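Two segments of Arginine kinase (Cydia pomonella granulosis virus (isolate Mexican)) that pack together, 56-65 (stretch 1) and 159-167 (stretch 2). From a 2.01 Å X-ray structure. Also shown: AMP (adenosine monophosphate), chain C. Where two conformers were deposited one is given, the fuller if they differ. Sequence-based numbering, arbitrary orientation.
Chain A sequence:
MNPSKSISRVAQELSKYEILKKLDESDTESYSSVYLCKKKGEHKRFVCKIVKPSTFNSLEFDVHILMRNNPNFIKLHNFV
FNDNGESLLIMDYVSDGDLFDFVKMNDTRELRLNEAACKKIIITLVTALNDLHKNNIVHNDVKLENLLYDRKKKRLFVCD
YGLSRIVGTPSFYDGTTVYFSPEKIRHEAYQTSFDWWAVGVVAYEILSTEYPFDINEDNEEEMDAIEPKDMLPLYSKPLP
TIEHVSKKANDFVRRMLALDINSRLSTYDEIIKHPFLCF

Stretch 1 (56-65) FNSLEFDVHI
Stretch 2 (159-167) CDYGLSRIV

What holds the start of stretch 1 to stretch 2? The amide of N57, with chi1 t and chi2 near 0°, splits its work. ND2 donates to S164 O at 2.9 Å, nearly straight at 170°, and to G162 O at 2.8 Å, so one NH2 group spends both hydrogens on backbone carbonyls two residues apart. Its OD1 meanwhile accepts from L59 N at 3.0 Å, capping the helix. Water 1 reinforces the join, donating to N57 OD1 (2.9 Å) and S164 O (3.0 Å) and accepting from R165 NH1 (3.1 Å). N57 ND2 lies over one face of the R165 guanidinium, 3.3 Å from NH1; both are donors and form no hydrogen bond.

How does stretch 2 bend to offer those carbonyls? Y161 (-82/21), G162 (-73/-17) and L163 (-109/13) form a compact turn before S164 (-64/149) extends into the strand at R165 and I166. S164 N and OG both donate to Y161 O, at 3.3 and 3.1 Å, while G162 N donates to D160 OD1 at 3.2 Å.

Where do the backbones come closest? E60 and Y161 have CA atoms 4.8 Å apart, and E60 CA lies 3.4 Å from Y161 O in a CA-H...O contact. Water 2 donates to E60 OE2 (2.6 Å), accepts from Y161 N (3.1 Å) and bonds H64 NE2 (2.8 Å).

What fills the rest? Y161 (chi1 -36°, chi2 -44°) receives V63 CG1 over one ring face, 3.4 Å from the centroid; V63 is t. The edge of Y161 meets the face of H64 (chi1 m, chi2 -82°), with centroids 4.5 Å apart and planes at 59°. L59 (t, p) points toward stretch 2, its CD2 3.3 Å from S164 C and its CD1 4.0 Å from CG1 of I166 (m, t).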

# COMPACT_ATOMS: atom_id res chain seq x y z
N PHE A 56 5.99 8.21 8.63
CA PHE A 56 6.22 7.03 7.81
C PHE A 56 5.17 6.89 6.72
O PHE A 56 3.97 7.05 6.97
CB PHE A 56 6.23 5.77 8.68
CG PHE A 56 6.75 4.56 7.96
CD1 PHE A 56 8.06 4.52 7.52
CD2 PHE A 56 5.94 3.46 7.73
CE1 PHE A 56 8.55 3.42 6.86
CE2 PHE A 56 6.42 2.35 7.07
CZ PHE A 56 7.73 2.33 6.63
N ASN A 57 5.63 6.60 5.51
CA ASN A 57 4.77 6.20 4.40
C ASN A 57 4.66 4.68 4.42
O ASN A 57 5.62 3.98 4.07
CB ASN A 57 5.34 6.71 3.07
CG ASN A 57 4.56 6.21 1.86
OD1 ASN A 57 3.58 5.49 1.99
ND2 ASN A 57 5.01 6.61 0.68
N SER A 58 3.50 4.17 4.83
CA SER A 58 3.36 2.73 5.03
C SER A 58 3.63 1.95 3.75
O SER A 58 4.04 0.78 3.81
CB SER A 58 1.96 2.41 5.56
OG SER A 58 0.96 2.67 4.59
N LEU A 59 3.42 2.56 2.58
CA LEU A 59 3.65 1.86 1.33
C LEU A 59 5.12 1.50 1.13
O LEU A 59 5.42 0.60 0.34
CB LEU A 59 3.17 2.71 0.15
CG LEU A 59 2.71 1.96 -1.10
CD1 LEU A 59 1.44 1.19 -0.80
CD2 LEU A 59 2.50 2.93 -2.26
N GLU A 60 6.03 2.18 1.82
CA GLU A 60 7.45 1.83 1.72
C GLU A 60 7.67 0.38 2.13
O GLU A 60 8.49 -0.32 1.54
CB GLU A 60 8.28 2.77 2.59
CG GLU A 60 9.78 2.54 2.50
CD GLU A 60 10.60 3.64 3.14
OE1 GLU A 60 10.00 4.54 3.77
OE2 GLU A 60 11.84 3.60 3.03
N PHE A 61 6.93 -0.09 3.14
CA PHE A 61 7.03 -1.49 3.54
C PHE A 61 6.58 -2.41 2.42
O PHE A 61 7.24 -3.41 2.11
CB PHE A 61 6.19 -1.71 4.81
CG PHE A 61 6.12 -3.15 5.25
CD1 PHE A 61 7.25 -3.79 5.74
CD2 PHE A 61 4.94 -3.86 5.17
CE1 PHE A 61 7.19 -5.11 6.15
CE2 PHE A 61 4.87 -5.18 5.58
CZ PHE A 61 6.01 -5.80 6.07
N ASP A 62 5.45 -2.08 1.77
CA ASP A 62 4.92 -2.95 0.73
C ASP A 62 5.90 -3.13 -0.41
O ASP A 62 6.06 -4.24 -0.94
CB ASP A 62 3.60 -2.39 0.20
CG ASP A 62 2.56 -2.19 1.28
OD1 ASP A 62 2.83 -1.41 2.22
OD2 ASP A 62 1.48 -2.81 1.19
N VAL A 63 6.56 -2.05 -0.83
CA VAL A 63 7.46 -2.13 -1.98
C VAL A 63 8.57 -3.14 -1.71
O VAL A 63 8.89 -3.98 -2.55
CB VAL A 63 8.02 -0.75 -2.34
CG1 VAL A 63 9.07 -0.88 -3.43
CG2 VAL A 63 6.89 0.18 -2.78
N HIS A 64 9.17 -3.06 -0.52
CA HIS A 64 10.19 -4.04 -0.16
C HIS A 64 9.64 -5.46 -0.27
O HIS A 64 10.25 -6.33 -0.91
CB HIS A 64 10.70 -3.80 1.27
CG HIS A 64 11.52 -2.56 1.42
ND1 HIS A 64 12.87 -2.52 1.12
CD2 HIS A 64 11.20 -1.33 1.88
CE1 HIS A 64 13.33 -1.31 1.36
NE2 HIS A 64 12.34 -0.57 1.82
N ILE A 65 8.49 -5.71 0.35
CA ILE A 65 7.92 -7.05 0.38
C ILE A 65 7.52 -7.49 -1.02
O ILE A 65 7.90 -8.58 -1.48
CB ILE A 65 6.72 -7.11 1.35
CG1 ILE A 65 7.15 -6.74 2.77
CG2 ILE A 65 6.07 -8.49 1.30
CD1 ILE A 65 8.30 -7.55 3.30
N CYS A 159 16.03 2.18 -5.00
CA CYS A 159 15.96 2.31 -3.55
C CYS A 159 15.09 3.50 -3.15
O CYS A 159 14.62 4.27 -3.99
CB CYS A 159 17.37 2.46 -2.94
SG CYS A 159 18.08 4.13 -3.06
N ASP A 160 14.88 3.62 -1.84
CA ASP A 160 14.09 4.68 -1.22
C ASP A 160 12.64 4.69 -1.73
O ASP A 160 12.23 5.53 -2.53
CB ASP A 160 14.72 6.07 -1.41
CG ASP A 160 14.15 7.09 -0.43
OD1 ASP A 160 13.11 6.79 0.20
OD2 ASP A 160 14.73 8.18 -0.28
N TYR A 161 11.89 3.69 -1.28
CA TYR A 161 10.46 3.60 -1.56
C TYR A 161 9.61 4.46 -0.63
O TYR A 161 8.40 4.23 -0.52
CB TYR A 161 10.04 2.13 -1.50
CG TYR A 161 11.11 1.18 -2.01
CD1 TYR A 161 11.82 1.47 -3.18
CD2 TYR A 161 11.43 0.02 -1.33
CE1 TYR A 161 12.81 0.63 -3.65
CE2 TYR A 161 12.41 -0.84 -1.80
CZ TYR A 161 13.10 -0.53 -2.96
OH TYR A 161 14.08 -1.37 -3.42
N GLY A 162 10.20 5.47 0.01
CA GLY A 162 9.48 6.27 0.99
C GLY A 162 8.45 7.22 0.42
O GLY A 162 7.59 7.70 1.16
N LEU A 163 8.51 7.50 -0.88
CA LEU A 163 7.52 8.35 -1.54
C LEU A 163 6.60 7.56 -2.46
O LEU A 163 5.88 8.16 -3.26
CB LEU A 163 8.21 9.47 -2.32
CG LEU A 163 8.89 10.55 -1.48
CD1 LEU A 163 9.40 11.68 -2.38
CD2 LEU A 163 7.96 11.11 -0.42
N SER A 164 6.62 6.23 -2.37
CA SER A 164 5.80 5.39 -3.23
C SER A 164 4.32 5.63 -2.98
O SER A 164 3.89 5.95 -1.87
CB SER A 164 6.13 3.91 -2.99
OG SER A 164 7.44 3.59 -3.44
N ARG A 165 3.52 5.47 -4.04
CA ARG A 165 2.10 5.77 -3.96
C ARG A 165 1.28 4.74 -4.72
O ARG A 165 1.76 4.05 -5.63
CB ARG A 165 1.78 7.16 -4.54
CG ARG A 165 2.59 8.30 -3.97
CD ARG A 165 2.14 8.63 -2.55
NE ARG A 165 3.02 9.62 -1.96
CZ ARG A 165 3.28 9.72 -0.66
NH1 ARG A 165 2.71 8.89 0.20
NH2 ARG A 165 4.11 10.66 -0.22
N ILE A 166 -0.00 4.66 -4.35
CA ILE A 166 -0.96 3.79 -5.03
C ILE A 166 -1.49 4.49 -6.27
O ILE A 166 -1.86 5.66 -6.23
CB ILE A 166 -2.11 3.41 -4.08
CG1 ILE A 166 -1.61 2.52 -2.94
CG2 ILE A 166 -3.21 2.69 -4.86
CD1 ILE A 166 -2.68 2.19 -1.90
N VAL A 167 -1.53 3.75 -7.39
CA VAL A 167 -2.02 4.32 -8.64
C VAL A 167 -3.46 4.79 -8.45
O VAL A 167 -4.30 4.07 -7.90
CB VAL A 167 -1.92 3.28 -9.76
CG1 VAL A 167 -2.65 3.76 -11.01
CG2 VAL A 167 -0.47 2.96 -10.07
P AMP C . 18.05 6.53 0.98
O1P AMP C . 17.76 7.90 0.40
O2P AMP C . 18.41 5.61 -0.17
O3P AMP C . 16.88 6.14 1.86
O5' AMP C . 19.33 6.61 1.93
C5' AMP C . 20.26 7.67 1.80
C4' AMP C . 21.53 7.22 1.12
O4' AMP C . 22.09 6.06 1.81
C3' AMP C . 21.40 6.74 -0.32
O3' AMP C . 21.30 7.80 -1.25
C2' AMP C . 22.64 5.88 -0.49
O2' AMP C . 23.80 6.70 -0.63
C1' AMP C . 22.70 5.19 0.88
N9 AMP C . 21.94 3.93 0.86
C8 AMP C . 20.61 3.86 1.03
N7 AMP C . 20.26 2.57 0.94
C5 AMP C . 21.36 1.85 0.71
C6 AMP C . 21.55 0.50 0.54
N6 AMP C . 20.64 -0.62 0.55
N1 AMP C . 22.77 0.02 0.32
C2 AMP C . 23.82 0.87 0.26
N3 AMP C . 23.64 2.20 0.43
C4 AMP C . 22.40 2.69 0.65
O HOH W 1 1.52 6.02 0.04
O HOH W 2 12.82 2.10 1.18